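Local coordinates for protein mannan endo-1,4-beta-mannosidase (Mytilus edulis, PDB 2C0H) that hydrolyses the internal beta-1,4 linkages of mannan backbones, acting on oligosaccharides of four or more mannose units but not on mannotriose or mannobiose, at residues R33-N38 and V64-E69; S72-D77 and T110-A115; E274-H279 and M290-F295. The protein carries 3 engineered substitutions. All coordinates share one frame; numbering follows the deposited sequence.

The three contacts illustrate how a TIM barrel holds its excursions: in each, a segment outside the central strands leans on a barrel strand. They follow one another in series along the chain. Contacts 1 and 2 are neighbours, their centres about 8 Å apart, and they share the sheet directly, because strands 61-68 and 106-113 pair in parallel through Val64 O to Thr110 N and Leu66 N to Thr110 O. Contact 3 lies across the barrel on strand 290-294, its centre about 27 Å from either of the others. Trp65 of contact 1 nevertheless approaches Glu294 of contact 3, so side chains from opposite walls of the barrel, one probably substrate-binding and the other probably the nucleophile, meet.

Contact 1: R33-N38 and V64-E69; sequences RDFGHN and VWLHIE
Phe35 reaches from the loop after strand 17-25 to Val64 and Leu66 on barrel strand 61-68, and its atoms can be followed outward in order. Its CB already meets CD1 of Leu66 at 4.0 Å. With CG anti to the carbonyl carbon (chi1 -59°), the ring is directed at the strand, and CD2 comes within 3.8 Å of that same Leu66 methyl. Farther out, CE2 of Phe35 touches CG2 of Val64 at 4.1 Å, the methyl lying at the ring edge, near its plane. Helix 89-102 adds Met93, which packs against both Phe35 and Leu66, and Phe47 of helix 40-56 covers Val64.

Beside this apolar patch the polar groups of loop and strand are joined through water. One water donates to OD2 of Asp34 and to the carbonyl oxygen of Trp65, a residue that by similarity binds substrate; a second accepts from Asp34 N and donates to Leu66 O at 3.0 Å. OD1 and OD2 of Asp34 also accept from the backbone N of Asn30 and Val29, further support for the loop. No direct hydrogen bond spans the two segments, so between them the attraction rests on hydrocarbon packing and bridging water.

Contact 2: S72-D77 and T110-A115; sequences STPEFD and TLWNGA
At the C-terminal end of barrel strand 106-113, the excursion that follows strand 61-68 brings Pro74 and Phe76 to the rim of the Trp112 indole. The peptide bond before Pro74 is cis, and the proline ring offers CD to CH2 of Trp112 at 3.9 Å, the two side chains arriving from opposite directions. Phe76 adds a looser touch: its CZ stands 4.5 Å from CH2 of Trp112, which lies at the edge of the phenyl ring. One carbon at the far rim of the indole thus receives both residues. It is carried there by chi1 of -50°, which sets CG of Trp112 anti to its carbonyl carbon.

The other end of the indole is polar, and there NE1 hydrogen-bonds to OE1 of Gln208. Around the rings His67, Phe204 and Tyr137 also meet Trp112, Tyr137 edge-to-face. Just beyond, OD1 of Asn113 accepts from Ala115 N at 3.1 Å in an Asx turn, with the donor well above the carbonyl plane; the same oxygen takes a bond from ND2 of Asn162, by similarity a substrate-binding residue. Between the two segments themselves the attraction is purely apolar, whereas polar bonds tie Trp112 and Asn113 to other parts of the barrel.

Contact 3: E274-H279 and M290-F295; sequences ESPFKH and MVIGEF
Phe277 drives its ring edge toward the face of Phe295 in a T-shaped pair, the centroids 5.6 Å apart and the planes at 66°. The leading atom is CZ of Phe277, which sits 4.0 Å from CG of Phe295 and toward the rim of that ring, while CE2 of Phe277 meets CB of Phe295 at 3.9 Å. Ile292 fills the angle beside them. Its CD1 lies over one face of the Phe277 ring and also receives CB of Pro276 at 4.0 Å; its CG2 approaches CE2 of Phe277 at 4.1 Å. Chi1 of 64° places CG of Phe295 between its backbone N and carbonyl carbon, which turns the ring to present its face to Phe277. Exchanging Phe277 for an alanine would probably take this edge away from the face of Phe295 and open a gap over CD1 of Ile292.

A second shell fixes where Phe277 starts. Residues 275 to 278 form a type I beta turn closed by Lys278 N to Ser275 O, and OG of Ser275 accepts from Phe277 N at 3.0 Å in an ST turn. That hydroxyl also bonds to OG1 of Thr264. Next to Phe295 in sequence, Glu294, by similarity the nucleophile, is held by a salt bridge to Arg63 and a hydrogen bond to Tyr265. Farther out, strand 290-294 runs in parallel between strands 260-263 and 319-322, and helix 305-314 covers the aromatic pair through Met308, with Phe309 edge-to-face with Phe295 and Ala312 against Ile292.

Contact 1: R33-N38 and V64-E69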
loop_
_atom_site.group_PDB
_atom_site.type_symbol
_atom_site.label_atom_id
_atom_site.label_comp_id
_atom_site.label_asym_id
_atom_site.label_seq_id
_atom_site.Cartn_x
_atom_site.Cartn_y
_atom_site.Cartn_z
ATOM N N ARG A 33 14.883 8.200 -2.773
ATOM C CA ARG A 33 16.090 8.636 -2.081
ATOM C C ARG A 33 15.735 9.426 -0.802
ATOM O O ARG A 33 16.323 10.472 -0.515
ATOM C CB ARG A 33 16.939 9.482 -3.046
ATOM C CG ARG A 33 17.429 8.729 -4.249
ATOM C CD ARG A 33 18.293 9.591 -5.172
ATOM N NE ARG A 33 18.506 8.919 -6.452
ATOM C CZ ARG A 33 19.452 8.016 -6.711
ATOM N NH1 ARG A 33 20.329 7.638 -5.782
ATOM N NH2 ARG A 33 19.518 7.481 -7.927
ATOM N N ASP A 34 14.793 8.901 -0.019
ATOM C CA ASP A 34 14.324 9.589 1.186
ATOM C C ASP A 34 14.872 9.021 2.507
ATOM O O ASP A 34 14.859 9.713 3.523
ATOM C CB ASP A 34 12.793 9.591 1.225
ATOM C CG ASP A 34 12.180 10.661 0.345
ATOM O OD1 ASP A 34 12.698 11.796 0.363
ATOM O OD2 ASP A 34 11.167 10.386 -0.320
ATOM N N PHE A 35 15.303 7.756 2.504
ATOM C CA PHE A 35 15.763 7.075 3.712
ATOM C C PHE A 35 17.046 6.305 3.407
ATOM O O PHE A 35 17.196 5.786 2.307
ATOM C CB PHE A 35 14.680 6.104 4.221
ATOM C CG PHE A 35 13.366 6.780 4.533
ATOM C CD1 PHE A 35 13.137 7.339 5.778
ATOM C CD2 PHE A 35 12.391 6.891 3.568
ATOM C CE1 PHE A 35 11.941 7.976 6.063
ATOM C CE2 PHE A 35 11.185 7.542 3.849
ATOM C CZ PHE A 35 10.973 8.074 5.089
ATOM N N GLY A 36 17.943 6.235 4.384
ATOM C CA GLY A 36 19.264 5.641 4.199
ATOM C C GLY A 36 20.243 6.651 3.638
ATOM O O GLY A 36 19.839 7.662 3.063
ATOM N N HIS A 37 21.536 6.390 3.811
ATOM C CA HIS A 37 22.580 7.298 3.327
ATOM C C HIS A 37 22.381 8.733 3.831
ATOM O O HIS A 37 22.648 9.703 3.109
ATOM C CB HIS A 37 22.663 7.232 1.791
ATOM C CG HIS A 37 22.837 5.840 1.263
ATOM N ND1 HIS A 37 24.008 5.131 1.421
ATOM C CD2 HIS A 37 21.985 5.018 0.608
ATOM C CE1 HIS A 37 23.872 3.933 0.881
ATOM N NE2 HIS A 37 22.656 3.838 0.377
ATOM N N ASN A 38 21.915 8.860 5.072
ATOM C CA ASN A 38 21.681 10.155 5.711
ATOM C C ASN A 38 20.732 11.044 4.898
ATOM O O ASN A 38 20.843 12.265 4.938
ATOM C CB ASN A 38 23.017 10.870 5.954
ATOM C CG ASN A 38 23.902 10.130 6.944
ATOM O OD1 ASN A 38 23.589 10.051 8.135
ATOM N ND2 ASN A 38 25.009 9.577 6.454
ATOM N N VAL A 64 4.049 6.205 2.513
ATOM C CA VAL A 64 5.315 6.684 1.965
ATOM C C VAL A 64 6.041 5.563 1.230
ATOM O O VAL A 64 6.008 4.427 1.673
ATOM C CB VAL A 64 6.207 7.274 3.070
ATOM C CG1 VAL A 64 6.680 6.224 4.039
ATOM C CG2 VAL A 64 7.393 8.012 2.492
ATOM N N TRP A 65 6.661 5.876 0.098
ATOM C CA TRP A 65 7.364 4.875 -0.724
ATOM C C TRP A 65 8.846 4.794 -0.338
ATOM O O TRP A 65 9.514 5.818 -0.141
ATOM C CB TRP A 65 7.212 5.198 -2.215
ATOM C CG TRP A 65 5.796 5.094 -2.787
ATOM C CD1 TRP A 65 4.618 4.923 -2.092
ATOM C CD2 TRP A 65 5.437 5.190 -4.156
ATOM N NE1 TRP A 65 3.561 4.896 -2.963
ATOM C CE2 TRP A 65 4.032 5.078 -4.237
ATOM C CE3 TRP A 65 6.170 5.379 -5.336
ATOM C CZ2 TRP A 65 3.350 5.120 -5.466
ATOM C CZ3 TRP A 65 5.492 5.421 -6.547
ATOM C CH2 TRP A 65 4.101 5.295 -6.600
ATOM N N LEU A 66 9.362 3.562 -0.246
ATOM C CA LEU A 66 10.691 3.287 0.283
ATOM C C LEU A 66 11.710 2.915 -0.828
ATOM O O LEU A 66 12.395 3.795 -1.352
ATOM C CB LEU A 66 10.598 2.205 1.383
ATOM C CG LEU A 66 11.862 1.998 2.239
ATOM C CD1 LEU A 66 12.138 3.171 3.156
ATOM C CD2 LEU A 66 11.723 0.751 3.089
ATOM N N HIS A 67 11.794 1.654 -1.246
ATOM C CA HIS A 67 12.829 1.265 -2.236
ATOM C C HIS A 67 12.512 1.662 -3.677
ATOM O O HIS A 67 13.424 2.044 -4.414
ATOM C CB HIS A 67 13.090 -0.243 -2.245
ATOM C CG HIS A 67 13.311 -0.851 -0.899
ATOM N ND1 HIS A 67 14.229 -0.370 0.006
ATOM C CD2 HIS A 67 12.805 -1.984 -0.358
ATOM C CE1 HIS A 67 14.240 -1.155 1.073
ATOM N NE2 HIS A 67 13.387 -2.144 0.872
ATOM N N ILE A 68 11.240 1.504 -4.073
ATOM C CA ILE A 68 10.706 1.804 -5.410
ATOM C C ILE A 68 11.195 0.801 -6.466
ATOM O O ILE A 68 10.516 -0.204 -6.718
ATOM C CB ILE A 68 10.900 3.288 -5.766
ATOM C CG1 ILE A 68 10.255 4.130 -4.643
ATOM C CG2 ILE A 68 10.289 3.586 -7.128
ATOM C CD1 ILE A 68 10.047 5.623 -4.936
ATOM N N GLU A 69 12.352 1.048 -7.074
ATOM C CA GLU A 69 12.955 0.074 -8.000
ATOM C C GLU A 69 14.405 -0.210 -7.611
ATOM O O GLU A 69 15.194 -0.663 -8.446
ATOM C CB GLU A 69 12.925 0.594 -9.449
ATOM C CG GLU A 69 11.590 0.546 -10.176
ATOM C CD GLU A 69 11.730 0.999 -11.635
ATOM O OE1 GLU A 69 11.549 0.176 -12.554
ATOM O OE2 GLU A 69 12.060 2.183 -11.862
HETATM O O HOH W 1 10.926 7.908 -1.700
HETATM O O HOH W 2 13.197 6.436 -0.298
#

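Contact 2: S72-D77 and T110-A115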
loop_
_atom_site.group_PDB
_atom_site.type_symbol
_atom_site.label_atom_id
_atom_site.label_comp_id
_atom_site.label_asym_id
_atom_site.label_seq_id
_atom_site.Cartn_x
_atom_site.Cartn_y
_atom_site.Cartn_z
ATOM N N SER A 72 18.429 3.495 -4.523
ATOM C CA SER A 72 19.372 3.809 -3.429
ATOM C C SER A 72 19.387 2.781 -2.292
ATOM O O SER A 72 20.398 2.646 -1.607
ATOM C CB SER A 72 19.153 5.231 -2.879
ATOM O OG SER A 72 17.928 5.357 -2.192
ATOM N N THR A 73 18.278 2.069 -2.096
ATOM C CA THR A 73 18.163 1.009 -1.084
ATOM C C THR A 73 17.312 -0.136 -1.667
ATOM O O THR A 73 16.483 0.084 -2.529
ATOM C CB THR A 73 17.511 1.515 0.233
ATOM O OG1 THR A 73 16.119 1.799 0.009
ATOM C CG2 THR A 73 18.213 2.779 0.783
ATOM N N PRO A 74 17.546 -1.391 -1.244
ATOM C CA PRO A 74 18.633 -1.870 -0.407
ATOM C C PRO A 74 19.940 -1.932 -1.193
ATOM O O PRO A 74 20.003 -1.409 -2.302
ATOM C CB PRO A 74 18.145 -3.269 -0.022
ATOM C CG PRO A 74 17.393 -3.723 -1.166
ATOM C CD PRO A 74 16.671 -2.494 -1.676
ATOM N N GLU A 75 20.970 -2.581 -0.640
ATOM C CA GLU A 75 22.243 -2.743 -1.341
ATOM C C GLU A 75 22.263 -4.021 -2.195
ATOM O O GLU A 75 21.956 -5.100 -1.687
ATOM C CB GLU A 75 23.394 -2.777 -0.330
ATOM C CG GLU A 75 23.478 -1.550 0.580
ATOM C CD GLU A 75 23.486 -0.224 -0.187
ATOM O OE1 GLU A 75 24.500 0.060 -0.866
ATOM O OE2 GLU A 75 22.490 0.549 -0.104
ATOM N N PHE A 76 22.611 -3.886 -3.474
ATOM C CA PHE A 76 22.668 -5.006 -4.441
ATOM C C PHE A 76 24.103 -5.336 -4.847
ATOM O O PHE A 76 24.936 -4.428 -5.008
ATOM C CB PHE A 76 21.894 -4.663 -5.721
ATOM C CG PHE A 76 20.409 -4.588 -5.547
ATOM C CD1 PHE A 76 19.602 -5.678 -5.850
ATOM C CD2 PHE A 76 19.811 -3.422 -5.094
ATOM C CE1 PHE A 76 18.226 -5.615 -5.704
ATOM C CE2 PHE A 76 18.434 -3.360 -4.946
ATOM C CZ PHE A 76 17.653 -4.449 -5.244
ATOM N N ASP A 77 24.380 -6.622 -5.064
ATOM C CA ASP A 77 25.649 -7.007 -5.675
ATOM C C ASP A 77 25.570 -6.922 -7.201
ATOM O O ASP A 77 24.524 -6.619 -7.776
ATOM C CB ASP A 77 26.153 -8.369 -5.147
ATOM C CG ASP A 77 25.450 -9.583 -5.748
ATOM O OD1 ASP A 77 24.695 -9.510 -6.743
ATOM O OD2 ASP A 77 25.720 -10.700 -5.205
ATOM N N THR A 110 5.700 1.658 1.685
ATOM C CA THR A 110 5.506 0.865 0.461
ATOM C C THR A 110 6.868 0.457 -0.096
ATOM O O THR A 110 7.696 1.304 -0.425
ATOM C CB THR A 110 4.735 1.658 -0.617
ATOM O OG1 THR A 110 3.505 2.112 -0.059
ATOM C CG2 THR A 110 4.417 0.819 -1.803
ATOM N N LEU A 111 7.110 -0.840 -0.218
ATOM C CA LEU A 111 8.444 -1.323 -0.553
ATOM C C LEU A 111 8.828 -1.061 -2.023
ATOM O O LEU A 111 9.852 -0.419 -2.260
ATOM C CB LEU A 111 8.546 -2.835 -0.246
ATOM C CG LEU A 111 8.369 -3.216 1.221
ATOM C CD1 LEU A 111 8.432 -4.744 1.285
ATOM C CD2 LEU A 111 9.372 -2.585 2.142
ATOM N N TRP A 112 8.019 -1.549 -2.962
ATOM C CA TRP A 112 8.317 -1.539 -4.415
ATOM C C TRP A 112 7.256 -0.823 -5.241
ATOM O O TRP A 112 6.152 -0.570 -4.765
ATOM C CB TRP A 112 8.468 -2.967 -4.942
ATOM C CG TRP A 112 9.401 -3.796 -4.114
ATOM C CD1 TRP A 112 9.051 -4.791 -3.238
ATOM C CD2 TRP A 112 10.827 -3.707 -4.066
ATOM N NE1 TRP A 112 10.160 -5.311 -2.663
ATOM C CE2 TRP A 112 11.269 -4.672 -3.143
ATOM C CE3 TRP A 112 11.778 -2.892 -4.701
ATOM C CZ2 TRP A 112 12.626 -4.867 -2.850
ATOM C CZ3 TRP A 112 13.131 -3.082 -4.402
ATOM C CH2 TRP A 112 13.533 -4.069 -3.483
ATOM N N ASN A 113 7.591 -0.518 -6.493
ATOM C CA ASN A 113 6.647 0.114 -7.434
ATOM C C ASN A 113 6.609 -0.597 -8.797
ATOM O O ASN A 113 7.649 -0.766 -9.450
ATOM C CB ASN A 113 7.060 1.573 -7.633
ATOM C CG ASN A 113 6.104 2.335 -8.525
ATOM O OD1 ASN A 113 4.933 1.997 -8.642
ATOM N ND2 ASN A 113 6.617 3.386 -9.160
ATOM N N GLY A 114 5.409 -0.953 -9.256
ATOM C CA GLY A 114 5.193 -1.582 -10.558
ATOM C C GLY A 114 4.544 -0.694 -11.619
ATOM O O GLY A 114 4.206 -1.170 -12.702
ATOM N N ALA A 115 4.374 0.594 -11.324
ATOM C CA ALA A 115 3.624 1.504 -12.214
ATOM C C ALA A 115 4.476 2.163 -13.300
ATOM O O ALA A 115 3.944 2.730 -14.263
ATOM C CB ALA A 115 2.916 2.579 -11.391
#

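Contact 3: E274-H279 and M290-F295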
loop_
_atom_site.group_PDB
_atom_site.type_symbol
_atom_site.label_atom_id
_atom_site.label_comp_id
_atom_site.label_asym_id
_atom_site.label_seq_id
_atom_site.Cartn_x
_atom_site.Cartn_y
_atom_site.Cartn_z
ATOM N N GLU A 274 -16.739 -0.754 -12.108
ATOM C CA GLU A 274 -15.932 -1.454 -11.107
ATOM C C GLU A 274 -15.500 -0.593 -9.907
ATOM O O GLU A 274 -15.041 -1.126 -8.885
ATOM C CB GLU A 274 -14.700 -2.094 -11.774
ATOM C CG GLU A 274 -13.506 -1.174 -12.001
ATOM C CD GLU A 274 -13.661 -0.220 -13.161
ATOM O OE1 GLU A 274 -14.609 -0.369 -13.964
ATOM O OE2 GLU A 274 -12.809 0.693 -13.264
ATOM N N SER A 275 -15.625 0.731 -10.001
ATOM C CA SER A 275 -15.088 1.611 -8.959
ATOM C C SER A 275 -15.753 1.465 -7.585
ATOM O O SER A 275 -16.974 1.385 -7.510
ATOM C CB SER A 275 -15.207 3.081 -9.367
ATOM O OG SER A 275 -14.814 3.926 -8.297
ATOM N N PRO A 276 -14.952 1.460 -6.499
ATOM C CA PRO A 276 -15.521 1.488 -5.150
ATOM C C PRO A 276 -16.353 2.727 -4.846
ATOM O O PRO A 276 -17.095 2.713 -3.879
ATOM C CB PRO A 276 -14.305 1.411 -4.224
ATOM C CG PRO A 276 -13.123 1.667 -5.060
ATOM C CD PRO A 276 -13.478 1.380 -6.468
ATOM N N PHE A 277 -16.238 3.788 -5.639
ATOM C CA PHE A 277 -17.143 4.929 -5.451
ATOM C C PHE A 277 -18.525 4.768 -6.114
ATOM O O PHE A 277 -19.368 5.670 -5.999
ATOM C CB PHE A 277 -16.461 6.234 -5.900
ATOM C CG PHE A 277 -15.340 6.673 -4.986
ATOM C CD1 PHE A 277 -15.583 7.106 -3.684
ATOM C CD2 PHE A 277 -14.018 6.657 -5.418
ATOM C CE1 PHE A 277 -14.548 7.486 -2.839
ATOM C CE2 PHE A 277 -12.984 7.054 -4.574
ATOM C CZ PHE A 277 -13.239 7.460 -3.284
ATOM N N LYS A 278 -18.774 3.640 -6.779
ATOM C CA LYS A 278 -20.087 3.344 -7.391
ATOM C C LYS A 278 -20.862 2.254 -6.646
ATOM O O LYS A 278 -22.007 1.932 -7.017
ATOM C CB LYS A 278 -19.912 2.921 -8.851
ATOM C CG LYS A 278 -19.326 3.996 -9.772
ATOM C CD LYS A 278 -20.116 5.307 -9.750
ATOM C CE LYS A 278 -21.568 5.130 -10.139
ATOM N NZ LYS A 278 -22.261 6.459 -10.238
ATOM N N HIS A 279 -20.255 1.706 -5.597
ATOM C CA HIS A 279 -20.838 0.586 -4.853
ATOM C C HIS A 279 -20.446 0.638 -3.385
ATOM O O HIS A 279 -19.436 1.245 -3.016
ATOM C CB HIS A 279 -20.337 -0.753 -5.421
ATOM C CG HIS A 279 -20.590 -0.936 -6.882
ATOM N ND1 HIS A 279 -21.800 -1.359 -7.383
ATOM C CD2 HIS A 279 -19.784 -0.744 -7.951
ATOM C CE1 HIS A 279 -21.730 -1.416 -8.701
ATOM N NE2 HIS A 279 -20.515 -1.049 -9.070
ATOM N N MET A 290 -11.039 -3.177 3.333
ATOM C CA MET A 290 -10.508 -2.535 2.152
ATOM C C MET A 290 -10.325 -1.046 2.397
ATOM O O MET A 290 -11.242 -0.377 2.874
ATOM C CB MET A 290 -11.435 -2.723 0.955
ATOM C CG MET A 290 -11.040 -1.896 -0.254
ATOM S SD MET A 290 -11.891 -2.405 -1.724
ATOM C CE MET A 290 -10.907 -3.847 -2.161
ATOM N N VAL A 291 -9.142 -0.564 2.053
ATOM C CA VAL A 291 -8.799 0.856 2.082
ATOM C C VAL A 291 -8.815 1.352 0.637
ATOM O O VAL A 291 -8.317 0.699 -0.276
ATOM C CB VAL A 291 -7.392 1.054 2.698
ATOM C CG1 VAL A 291 -6.914 2.481 2.493
ATOM C CG2 VAL A 291 -7.408 0.687 4.196
ATOM N N ILE A 292 -9.397 2.519 0.412
ATOM C CA ILE A 292 -9.268 3.159 -0.892
ATOM C C ILE A 292 -7.973 3.996 -0.828
ATOM O O ILE A 292 -7.940 5.078 -0.237
ATOM C CB ILE A 292 -10.519 3.988 -1.229
ATOM C CG1 ILE A 292 -11.782 3.097 -1.224
ATOM C CG2 ILE A 292 -10.357 4.650 -2.599
ATOM C CD1 ILE A 292 -13.106 3.874 -1.323
ATOM N N GLY A 293 -6.894 3.456 -1.403
ATOM C CA GLY A 293 -5.535 3.893 -1.122
ATOM C C GLY A 293 -4.988 5.005 -1.983
ATOM O O GLY A 293 -3.941 5.532 -1.658
ATOM N N GLU A 294 -5.702 5.329 -3.063
ATOM C CA GLU A 294 -5.376 6.504 -3.900
ATOM C C GLU A 294 -6.656 6.991 -4.566
ATOM O O GLU A 294 -7.408 6.180 -5.117
ATOM C CB GLU A 294 -4.392 6.163 -5.027
ATOM C CG GLU A 294 -2.986 5.769 -4.601
ATOM C CD GLU A 294 -2.027 5.588 -5.770
ATOM O OE1 GLU A 294 -2.394 5.929 -6.924
ATOM O OE2 GLU A 294 -0.891 5.090 -5.540
ATOM N N PHE A 295 -6.892 8.302 -4.505
ATOM C CA PHE A 295 -7.986 8.952 -5.234
ATOM C C PHE A 295 -7.752 10.441 -5.081
ATOM O O PHE A 295 -6.990 10.865 -4.209
ATOM C CB PHE A 295 -9.357 8.587 -4.649
ATOM C CG PHE A 295 -9.574 9.064 -3.245
ATOM C CD1 PHE A 295 -10.263 10.257 -2.966
ATOM C CD2 PHE A 295 -9.090 8.326 -2.167
ATOM C CE1 PHE A 295 -10.453 10.677 -1.683
ATOM C CE2 PHE A 295 -9.273 8.756 -0.870
ATOM C CZ PHE A 295 -9.959 9.929 -0.610
#